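Local coordinates for manganese-dependent ADP-ribose/CDP-alcohol diphosphatase (Danio rerio, PDB 2NXF), which probably hydrolyses ADP-ribose and CDP-alcohols such as CDP-choline, using a dinuclear metal centre of the calcineurin-like phosphoesterase type, at residues V5-L10 and F296-L301; Q46-R51 and A85-V90; W208-L213 and L249-S254. One frame throughout, in Å; residues are numbered along the deposited sequence.

Contact 1: residues V5-L10 and F296-L301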
loop_
_atom_site.group_PDB
_atom_site.type_symbol
_atom_site.label_atom_id
_atom_site.label_comp_id
_atom_site.label_asym_id
_atom_site.label_seq_id
_atom_site.Cartn_x
_atom_site.Cartn_y
_atom_site.Cartn_z
ATOM N N VAL A 5 19.262 6.088 11.930
ATOM C CA VAL A 5 19.566 6.928 10.780
ATOM C C VAL A 5 18.306 7.673 10.331
ATOM O O VAL A 5 18.382 8.819 9.870
ATOM C CB VAL A 5 20.125 6.083 9.601
ATOM C CG1 VAL A 5 20.392 6.947 8.373
ATOM C CG2 VAL A 5 21.400 5.361 10.016
ATOM N N PHE A 6 17.152 7.011 10.445
ATOM C CA PHE A 6 15.902 7.564 9.952
ATOM C C PHE A 6 14.740 6.898 10.675
ATOM O O PHE A 6 14.820 5.720 11.018
ATOM C CB PHE A 6 15.786 7.313 8.438
ATOM C CG PHE A 6 14.701 8.115 7.754
ATOM C CD1 PHE A 6 14.848 9.494 7.553
ATOM C CD2 PHE A 6 13.553 7.488 7.276
ATOM C CE1 PHE A 6 13.827 10.222 6.892
ATOM C CE2 PHE A 6 12.539 8.210 6.625
ATOM C CZ PHE A 6 12.685 9.582 6.440
ATOM N N THR A 7 13.665 7.652 10.883
ATOM C CA THR A 7 12.514 7.180 11.669
ATOM C C THR A 7 11.249 7.614 10.939
ATOM O O THR A 7 11.116 8.779 10.574
ATOM C CB THR A 7 12.519 7.826 13.088
ATOM O OG1 THR A 7 13.717 7.472 13.806
ATOM C CG2 THR A 7 11.303 7.380 13.881
ATOM N N PHE A 8 10.322 6.682 10.695
ATOM C CA PHE A 8 9.110 7.050 9.943
ATOM C C PHE A 8 7.884 6.306 10.450
ATOM O O PHE A 8 8.004 5.182 10.915
ATOM C CB PHE A 8 9.285 6.872 8.434
ATOM C CG PHE A 8 9.558 5.449 7.991
ATOM C CD1 PHE A 8 8.556 4.674 7.407
ATOM C CD2 PHE A 8 10.843 4.907 8.125
ATOM C CE1 PHE A 8 8.825 3.376 6.971
ATOM C CE2 PHE A 8 11.123 3.608 7.714
ATOM C CZ PHE A 8 10.119 2.844 7.140
ATOM N N GLY A 9 6.725 6.953 10.376
ATOM C CA GLY A 9 5.458 6.281 10.729
ATOM C C GLY A 9 4.915 5.428 9.586
ATOM O O GLY A 9 5.180 5.708 8.425
ATOM N N LEU A 10 4.141 4.391 9.919
ATOM C CA LEU A 10 3.484 3.513 8.929
ATOM C C LEU A 10 2.052 3.235 9.344
ATOM O O LEU A 10 1.798 2.948 10.512
ATOM C CB LEU A 10 4.186 2.147 8.888
ATOM C CG LEU A 10 5.561 2.116 8.267
ATOM C CD1 LEU A 10 6.291 0.830 8.675
ATOM C CD2 LEU A 10 5.419 2.223 6.744
ATOM N N PHE A 296 -1.009 0.551 13.899
ATOM C CA PHE A 296 -0.067 1.376 13.179
ATOM C C PHE A 296 1.317 1.026 13.698
ATOM O O PHE A 296 1.464 0.205 14.608
ATOM C CB PHE A 296 -0.369 2.889 13.333
ATOM C CG PHE A 296 0.063 3.479 14.660
ATOM C CD1 PHE A 296 1.236 4.241 14.766
ATOM C CD2 PHE A 296 -0.713 3.296 15.800
ATOM C CE1 PHE A 296 1.637 4.794 16.006
ATOM C CE2 PHE A 296 -0.329 3.862 17.046
ATOM C CZ PHE A 296 0.848 4.600 17.145
ATOM N N ALA A 297 2.336 1.620 13.095
ATOM C CA ALA A 297 3.688 1.354 13.561
ATOM C C ALA A 297 4.590 2.570 13.381
ATOM O O ALA A 297 4.230 3.538 12.676
ATOM C CB ALA A 297 4.259 0.152 12.800
ATOM N N THR A 298 5.772 2.476 13.963
ATOM C CA THR A 298 6.870 3.388 13.680
ATOM C C THR A 298 8.080 2.523 13.362
ATOM O O THR A 298 8.371 1.570 14.090
ATOM C CB THR A 298 7.181 4.290 14.880
ATOM O OG1 THR A 298 5.977 4.965 15.278
ATOM C CG2 THR A 298 8.253 5.323 14.513
ATOM N N ALA A 299 8.781 2.866 12.288
ATOM C CA ALA A 299 9.951 2.107 11.888
ATOM C C ALA A 299 11.200 2.928 12.119
ATOM O O ALA A 299 11.226 4.140 11.861
ATOM C CB ALA A 299 9.849 1.682 10.425
ATOM N N TYR A 300 12.225 2.243 12.611
ATOM C CA TYR A 300 13.513 2.840 12.902
ATOM C C TYR A 300 14.575 2.134 12.058
ATOM O O TYR A 300 14.778 0.934 12.200
ATOM C CB TYR A 300 13.830 2.679 14.396
ATOM C CG TYR A 300 12.855 3.395 15.310
ATOM C CD1 TYR A 300 13.168 4.653 15.819
ATOM C CD2 TYR A 300 11.632 2.822 15.658
ATOM C CE1 TYR A 300 12.292 5.333 16.651
ATOM C CE2 TYR A 300 10.737 3.497 16.507
ATOM C CZ TYR A 300 11.088 4.762 16.986
ATOM O OH TYR A 300 10.240 5.457 17.822
ATOM N N LEU A 301 15.250 2.893 11.193
ATOM C CA LEU A 301 16.335 2.378 10.380
ATOM C C LEU A 301 17.649 2.715 11.068
ATOM O O LEU A 301 17.990 3.886 11.232
ATOM C CB LEU A 301 16.296 2.987 8.970
ATOM C CG LEU A 301 15.067 2.624 8.131
ATOM C CD1 LEU A 301 15.017 3.502 6.876
ATOM C CD2 LEU A 301 15.075 1.133 7.762
#
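Phe8 holds CG between its backbone N and carbonyl carbon (chi1 62°), a crowded position, and its ring lies against Ala299 of the neighbouring strand. The two strands, 6-10 and 296-301, are antiparallel neighbours in one sheet of the metallophosphoesterase beta sandwich. Ala299 CB lies over one face of the Phe8 ring, toward its rim, in a CH-pi contact 3.8 Å from the centroid. A methyl suits this place, since a longer side chain would probably collide with the ring, whose CZ is only 3.5 Å from Ala299 CB. Leu301 CD1 comes within 4.0 Å of Phe8 CE2, and Leu10 CD1 within 4.1 Å of Ala299 CB. This apolar face meets strand 222-227 of the second sheet through Leu224 and Phe226, while Phe144 meets the Phe8 ring edge-to-face. An alanine in place of Phe8 would probably open a gap here, leaving Ala299 CB and Leu301 CD1 without the ring they rest against.

The other face is more polar. Thr7 CG2, anti to the backbone N, sits 3.7 Å from Thr298 CG2, and Thr7 lies side by side with Tyr300. Thr298 OG1 is hydrogen-bonded to Glu50 and Arg311. Gly9 pairs with Thr298 and adds no side chain here, where Trp47 approaches. Backbone bonds join Phe8 with Ala299 and Leu10 with Ala297 in both directions. At the other end a classic beta bulge sets two residues against Leu301: its O accepts Val5 N at 2.6 Å and, weakly, Phe6 N at 3.3 Å.

Contact 2: residues Q46-R51 and A85-V90. With EOH (ethanol), chain G.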
loop_
_atom_site.group_PDB
_atom_site.type_symbol
_atom_site.label_atom_id
_atom_site.label_comp_id
_atom_site.label_asym_id
_atom_site.label_seq_id
_atom_site.Cartn_x
_atom_site.Cartn_y
_atom_site.Cartn_z
ATOM N N GLN A 46 1.157 10.094 18.556
ATOM C CA GLN A 46 2.326 9.280 18.905
ATOM C C GLN A 46 3.538 9.592 18.011
ATOM O O GLN A 46 4.648 9.764 18.523
ATOM C CB GLN A 46 1.986 7.781 18.920
ATOM C CG GLN A 46 0.917 7.433 19.971
ATOM C CD GLN A 46 0.860 5.942 20.322
ATOM O OE1 GLN A 46 1.899 5.285 20.514
ATOM N NE2 GLN A 46 -0.362 5.406 20.433
ATOM N N TRP A 47 3.312 9.735 16.708
ATOM C CA TRP A 47 4.395 10.050 15.760
ATOM C C TRP A 47 4.995 11.419 16.040
ATOM O O TRP A 47 6.196 11.624 15.856
ATOM C CB TRP A 47 3.886 10.014 14.327
ATOM C CG TRP A 47 3.548 8.637 13.834
ATOM C CD1 TRP A 47 4.141 7.457 14.191
ATOM C CD2 TRP A 47 2.546 8.311 12.860
ATOM N NE1 TRP A 47 3.557 6.406 13.497
ATOM C CE2 TRP A 47 2.579 6.913 12.675
ATOM C CE3 TRP A 47 1.603 9.070 12.140
ATOM C CZ2 TRP A 47 1.718 6.257 11.777
ATOM C CZ3 TRP A 47 0.744 8.406 11.235
ATOM C CH2 TRP A 47 0.811 7.020 11.078
ATOM N N ARG A 48 4.161 12.355 16.489
ATOM C CA ARG A 48 4.648 13.680 16.876
ATOM C C ARG A 48 5.604 13.583 18.059
ATOM O O ARG A 48 6.679 14.186 18.043
ATOM C CB ARG A 48 3.483 14.620 17.208
ATOM C CG ARG A 48 2.730 15.111 15.979
ATOM C CD ARG A 48 1.532 16.001 16.357
ATOM N NE ARG A 48 1.896 17.166 17.163
ATOM C CZ ARG A 48 2.535 18.247 16.710
ATOM N NH1 ARG A 48 2.909 18.339 15.436
ATOM N NH2 ARG A 48 2.801 19.247 17.538
ATOM N N ARG A 49 5.226 12.809 19.076
ATOM C CA ARG A 49 6.080 12.626 20.267
ATOM C C ARG A 49 7.428 12.005 19.903
ATOM O O ARG A 49 8.481 12.345 20.470
ATOM C CB ARG A 49 5.385 11.723 21.289
ATOM C CG ARG A 49 4.320 12.386 22.137
ATOM C CD ARG A 49 3.909 11.424 23.256
ATOM N NE ARG A 49 2.618 11.786 23.839
ATOM C CZ ARG A 49 1.459 11.200 23.542
ATOM N NH1 ARG A 49 1.400 10.194 22.676
ATOM N NH2 ARG A 49 0.345 11.619 24.129
ATOM N N GLU A 50 7.371 11.094 18.941
ATOM C CA GLU A 50 8.533 10.359 18.449
ATOM C C GLU A 50 9.445 11.225 17.566
ATOM O O GLU A 50 10.547 10.798 17.221
ATOM C CB GLU A 50 8.046 9.120 17.656
ATOM C CG GLU A 50 7.558 8.021 18.614
ATOM C CD GLU A 50 6.852 6.851 17.938
ATOM O OE1 GLU A 50 6.407 6.976 16.794
ATOM O OE2 GLU A 50 6.686 5.811 18.612
ATOM N N ARG A 51 8.961 12.414 17.177
ATOM C CA ARG A 51 9.677 13.289 16.208
ATOM C C ARG A 51 10.010 12.493 14.885
ATOM O O ARG A 51 11.141 12.523 14.381
ATOM C CB ARG A 51 10.909 13.977 16.874
ATOM C CG ARG A 51 10.549 14.754 18.164
ATOM C CD ARG A 51 11.693 15.646 18.643
ATOM N NE ARG A 51 11.289 16.463 19.788
ATOM C CZ ARG A 51 11.988 17.493 20.253
ATOM N NH1 ARG A 51 11.534 18.169 21.302
ATOM N NH2 ARG A 51 13.145 17.843 19.681
ATOM N N ALA A 85 -1.601 17.604 10.958
ATOM C CA ALA A 85 -1.224 17.891 12.343
ATOM C C ALA A 85 0.137 17.299 12.719
ATOM O O ALA A 85 0.739 17.729 13.704
ATOM C CB ALA A 85 -2.308 17.389 13.296
ATOM N N CYS A 86 0.620 16.321 11.942
ATOM C CA CYS A 86 1.911 15.682 12.222
ATOM C C CYS A 86 3.101 16.572 11.857
ATOM O O CYS A 86 4.214 16.363 12.353
ATOM C CB CYS A 86 2.026 14.337 11.504
ATOM S SG CYS A 86 3.089 13.139 12.359
ATOM N N SER A 87 2.868 17.547 10.973
ATOM C CA SER A 87 3.894 18.529 10.570
ATOM C C SER A 87 5.141 17.966 9.866
ATOM O O SER A 87 6.203 18.588 9.901
ATOM C CB SER A 87 4.316 19.401 11.765
ATOM O OG SER A 87 3.192 19.983 12.404
ATOM N N VAL A 88 5.019 16.789 9.243
ATOM C CA VAL A 88 6.106 16.262 8.407
ATOM C C VAL A 88 5.539 15.718 7.104
ATOM O O VAL A 88 4.326 15.562 6.971
ATOM C CB VAL A 88 6.956 15.148 9.101
ATOM C CG1 VAL A 88 7.795 15.718 10.256
ATOM C CG2 VAL A 88 6.093 13.979 9.532
ATOM N N ASP A 89 6.421 15.427 6.156
ATOM C CA ASP A 89 6.019 14.873 4.869
ATOM C C ASP A 89 5.266 13.573 5.073
ATOM O O ASP A 89 5.715 12.710 5.834
ATOM C CB ASP A 89 7.243 14.560 3.997
ATOM C CG ASP A 89 7.920 15.798 3.435
ATOM O OD1 ASP A 89 7.356 16.918 3.510
ATOM O OD2 ASP A 89 9.048 15.640 2.907
ATOM N N VAL A 90 4.141 13.426 4.372
ATOM C CA VAL A 90 3.413 12.162 4.340
ATOM C C VAL A 90 3.437 11.643 2.904
ATOM O O VAL A 90 3.187 12.390 1.945
ATOM C CB VAL A 90 1.945 12.323 4.823
ATOM C CG1 VAL A 90 1.221 10.985 4.796
ATOM C CG2 VAL A 90 1.923 12.916 6.251
HETATM C C1 EOH G . 6.906 15.029 13.673
HETATM C C2 EOH G . 8.398 15.364 13.675
HETATM O O EOH G . 6.123 16.128 14.113
#
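Arg48 lays the aliphatic part of its side chain over the turn at Ala85 and Cys86, with CG 3.9 Å from Cys86 CA and CD 3.3 Å from Ala85 O. The chain then bends at its third torsion (57°), which turns NE back after the extended CG-CD portion, and the guanidinium ends beside the turn. Its NH1 stands 2.8 Å from Ala85 O, but the N-H points poorly at the oxygen (116°), so the bond is weak. Cys86 O lies near the guanidinium plane, at its edge. Arginine suits this exposed place because its methylenes can cover backbone while its charged end reaches a carbonyl and stays near solvent.

Deeper in, Trp47 CB is 3.8 Å from Cys86 SG in one of the two conformers of the cysteine, so that touch is conditional; the small thiol fits beside CB. The large indole suits its buried place by packing on Val52 and Val55 while its NE1 serves Ala297 O on strand 295-301. Both segments lie where helices give way to returning chain: Arg51 closes helix 35-49 in a Schellman motif, and Ser87 takes positive phi after helix 72-84. These helices belong to successive beta-alpha-beta crossovers that lead to the parallel strands 54-57 and 89-92.

An ethanol, probably from the crystallisation liquor, sits between the two ends. Its hydroxyl donates to Cys86 O at 2.6 Å, and its C2 lies 3.5 Å from Val88 CG1. The carbonyls of Ala85 and Cys86, at the C-terminal end of a helix, probably carry extra negative potential that would attract the guanidinium; the ethanol merely reports an acceptor that a donor can reach.

Contact 3: residues W208-L213 and L249-S254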
loop_
_atom_site.group_PDB
_atom_site.type_symbol
_atom_site.label_atom_id
_atom_site.label_comp_id
_atom_site.label_asym_id
_atom_site.label_seq_id
_atom_site.Cartn_x
_atom_site.Cartn_y
_atom_site.Cartn_z
ATOM N N TRP A 208 11.471 -0.201 -14.581
ATOM C CA TRP A 208 11.970 0.904 -13.770
ATOM C C TRP A 208 12.365 0.451 -12.350
ATOM O O TRP A 208 13.445 0.791 -11.860
ATOM C CB TRP A 208 10.931 2.030 -13.734
ATOM C CG TRP A 208 11.137 3.119 -12.704
ATOM C CD1 TRP A 208 11.920 4.251 -12.818
ATOM C CD2 TRP A 208 10.495 3.209 -11.425
ATOM N NE1 TRP A 208 11.811 5.020 -11.676
ATOM C CE2 TRP A 208 10.941 4.405 -10.809
ATOM C CE3 TRP A 208 9.585 2.389 -10.740
ATOM C CZ2 TRP A 208 10.520 4.792 -9.541
ATOM C CZ3 TRP A 208 9.156 2.777 -9.463
ATOM C CH2 TRP A 208 9.624 3.971 -8.884
ATOM N N LEU A 209 11.501 -0.317 -11.702
ATOM C CA LEU A 209 11.832 -0.862 -10.380
ATOM C C LEU A 209 13.156 -1.652 -10.460
ATOM O O LEU A 209 14.065 -1.474 -9.642
ATOM C CB LEU A 209 10.717 -1.810 -9.932
ATOM C CG LEU A 209 11.040 -2.572 -8.636
ATOM C CD1 LEU A 209 11.304 -1.624 -7.456
ATOM C CD2 LEU A 209 9.858 -3.542 -8.345
ATOM N N ASP A 210 13.263 -2.521 -11.458
ATOM C CA ASP A 210 14.481 -3.319 -11.636
ATOM C C ASP A 210 15.732 -2.436 -11.797
ATOM O O ASP A 210 16.791 -2.735 -11.236
ATOM C CB ASP A 210 14.327 -4.267 -12.827
ATOM C CG ASP A 210 15.499 -5.194 -12.968
ATOM O OD1 ASP A 210 15.745 -6.008 -12.049
ATOM O OD2 ASP A 210 16.216 -5.076 -13.978
ATOM N N ALA A 211 15.589 -1.338 -12.543
ATOM C CA ALA A 211 16.697 -0.383 -12.750
ATOM C C ALA A 211 17.077 0.324 -11.457
ATOM O O ALA A 211 18.265 0.445 -11.137
ATOM C CB ALA A 211 16.320 0.645 -13.822
ATOM N N VAL A 212 16.066 0.795 -10.725
ATOM C CA VAL A 212 16.283 1.439 -9.409
ATOM C C VAL A 212 17.081 0.487 -8.512
ATOM O O VAL A 212 18.083 0.869 -7.895
ATOM C CB VAL A 212 14.938 1.856 -8.760
ATOM C CG1 VAL A 212 15.148 2.366 -7.328
ATOM C CG2 VAL A 212 14.291 2.968 -9.605
ATOM N N LEU A 213 16.660 -0.779 -8.478
ATOM C CA LEU A 213 17.333 -1.753 -7.611
ATOM C C LEU A 213 18.759 -2.099 -8.021
ATOM O O LEU A 213 19.618 -2.320 -7.165
ATOM C CB LEU A 213 16.476 -3.020 -7.481
ATOM C CG LEU A 213 15.105 -2.783 -6.815
ATOM C CD1 LEU A 213 14.316 -4.093 -6.764
ATOM C CD2 LEU A 213 15.184 -2.134 -5.400
ATOM N N LEU A 249 8.182 -10.628 -7.524
ATOM C CA LEU A 249 9.118 -11.458 -6.739
ATOM C C LEU A 249 10.380 -11.747 -7.532
ATOM O O LEU A 249 11.480 -11.715 -6.985
ATOM C CB LEU A 249 8.471 -12.766 -6.285
ATOM C CG LEU A 249 7.315 -12.586 -5.300
ATOM C CD1 LEU A 249 6.616 -13.919 -5.076
ATOM C CD2 LEU A 249 7.828 -11.985 -3.982
ATOM N N SER A 250 10.235 -12.027 -8.828
ATOM C CA SER A 250 11.393 -12.313 -9.669
ATOM C C SER A 250 12.376 -11.147 -9.696
ATOM O O SER A 250 13.593 -11.361 -9.657
ATOM C CB SER A 250 10.946 -12.660 -11.088
ATOM O OG SER A 250 10.365 -13.948 -11.116
ATOM N N VAL A 251 11.842 -9.921 -9.769
ATOM C CA VAL A 251 12.670 -8.709 -9.713
ATOM C C VAL A 251 13.344 -8.575 -8.335
ATOM O O VAL A 251 14.568 -8.430 -8.261
ATOM C CB VAL A 251 11.863 -7.432 -10.052
ATOM C CG1 VAL A 251 12.702 -6.162 -9.801
ATOM C CG2 VAL A 251 11.401 -7.481 -11.515
ATOM N N LEU A 252 12.567 -8.697 -7.265
ATOM C CA LEU A 252 13.111 -8.513 -5.912
ATOM C C LEU A 252 14.228 -9.495 -5.610
ATOM O O LEU A 252 15.244 -9.120 -5.005
ATOM C CB LEU A 252 12.018 -8.660 -4.860
ATOM C CG LEU A 252 10.809 -7.734 -4.989
ATOM C CD1 LEU A 252 9.822 -8.029 -3.858
ATOM C CD2 LEU A 252 11.235 -6.251 -5.024
ATOM N N ARG A 253 14.037 -10.747 -6.029
ATOM C CA ARG A 253 15.004 -11.821 -5.746
ATOM C C ARG A 253 16.346 -11.643 -6.469
ATOM O O ARG A 253 17.344 -12.272 -6.098
ATOM C CB ARG A 253 14.393 -13.183 -6.068
ATOM C CG ARG A 253 13.261 -13.539 -5.104
ATOM C CD ARG A 253 12.485 -14.765 -5.552
ATOM N NE ARG A 253 11.518 -15.170 -4.528
ATOM C CZ ARG A 253 10.403 -15.855 -4.776
ATOM N NH1 ARG A 253 10.093 -16.197 -6.021
ATOM N NH2 ARG A 253 9.599 -16.194 -3.776
ATOM N N SER A 254 16.351 -10.784 -7.490
ATOM C CA SER A 254 17.540 -10.444 -8.271
ATOM C C SER A 254 18.443 -9.406 -7.606
ATOM O O SER A 254 19.540 -9.134 -8.104
ATOM C CB SER A 254 17.098 -9.886 -9.630
ATOM O OG SER A 254 16.544 -10.935 -10.413
HETATM O O HOH W 1 14.998 -8.976 -12.638
#
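Asp210 OD1 is held by two partners while it also touches Val251: His255 NE2 hydrogen-bonds to it, and a water donates to it from 3.1 Å. The same water is weakly bonded to Ser254 OG at 3.3 Å, which gives a slender polar link between helix 208-213 and the chain at the end of helix 249-253. An aspartate fits this partly exposed border because its short carboxylate can meet both histidine and water, and the nearby imidazole may steady its negative charge.

The rest of the contact is apolar and centres on Val251. Its CG1, anti to the backbone N (chi1 172°), projects among three residues of the other helix. It lies 3.8 Å from Asp210 OD1. Leu209 CG is 4.1 Å from the same Val251 CG1. The side chains of Leu213 and Val251 cross at about a right angle. Leu213 CD1 also meets Leu252 CD2 at 4.1 Å. Compact valine suits the space between the helices, whereas the longer leucines can reach the sheet as well: Leu209 touches Val145, and both Leu213 and Leu252 touch Val258.

The helix axes approach to 9.9 Å and run in nearly the same direction, 11° apart. Each helix leads into a parallel strand, 222-227 or 258-263, so the pair is part of the layer of side-by-side helices that beta-alpha-beta units lay over one face of a sheet in the calcineurin-like phosphoesterase sandwich.

How the contacts relate
Contacts 1 and 2 share a sheet and touch directly: residues near the end of helix 35-49 reach strand 295-301, so the helix of contact 2 lies against the strands of contact 1. Contact 3 belongs to the helical layer on the second sheet, its centre about 23 Å from that of contact 1 and 31 Å from that of contact 2. Contact 1 is core, built on backbone hydrogen bonds with an apolar face toward the other sheet. Contact 2 is partly exposed and rests on an arginine packed over backbone carbonyls, with one weak hydrogen bond. Contact 3 is mainly buried aliphatic packing with a polar border. Contacts 2 and 3 both nest within the long chain loop closed by contact 1.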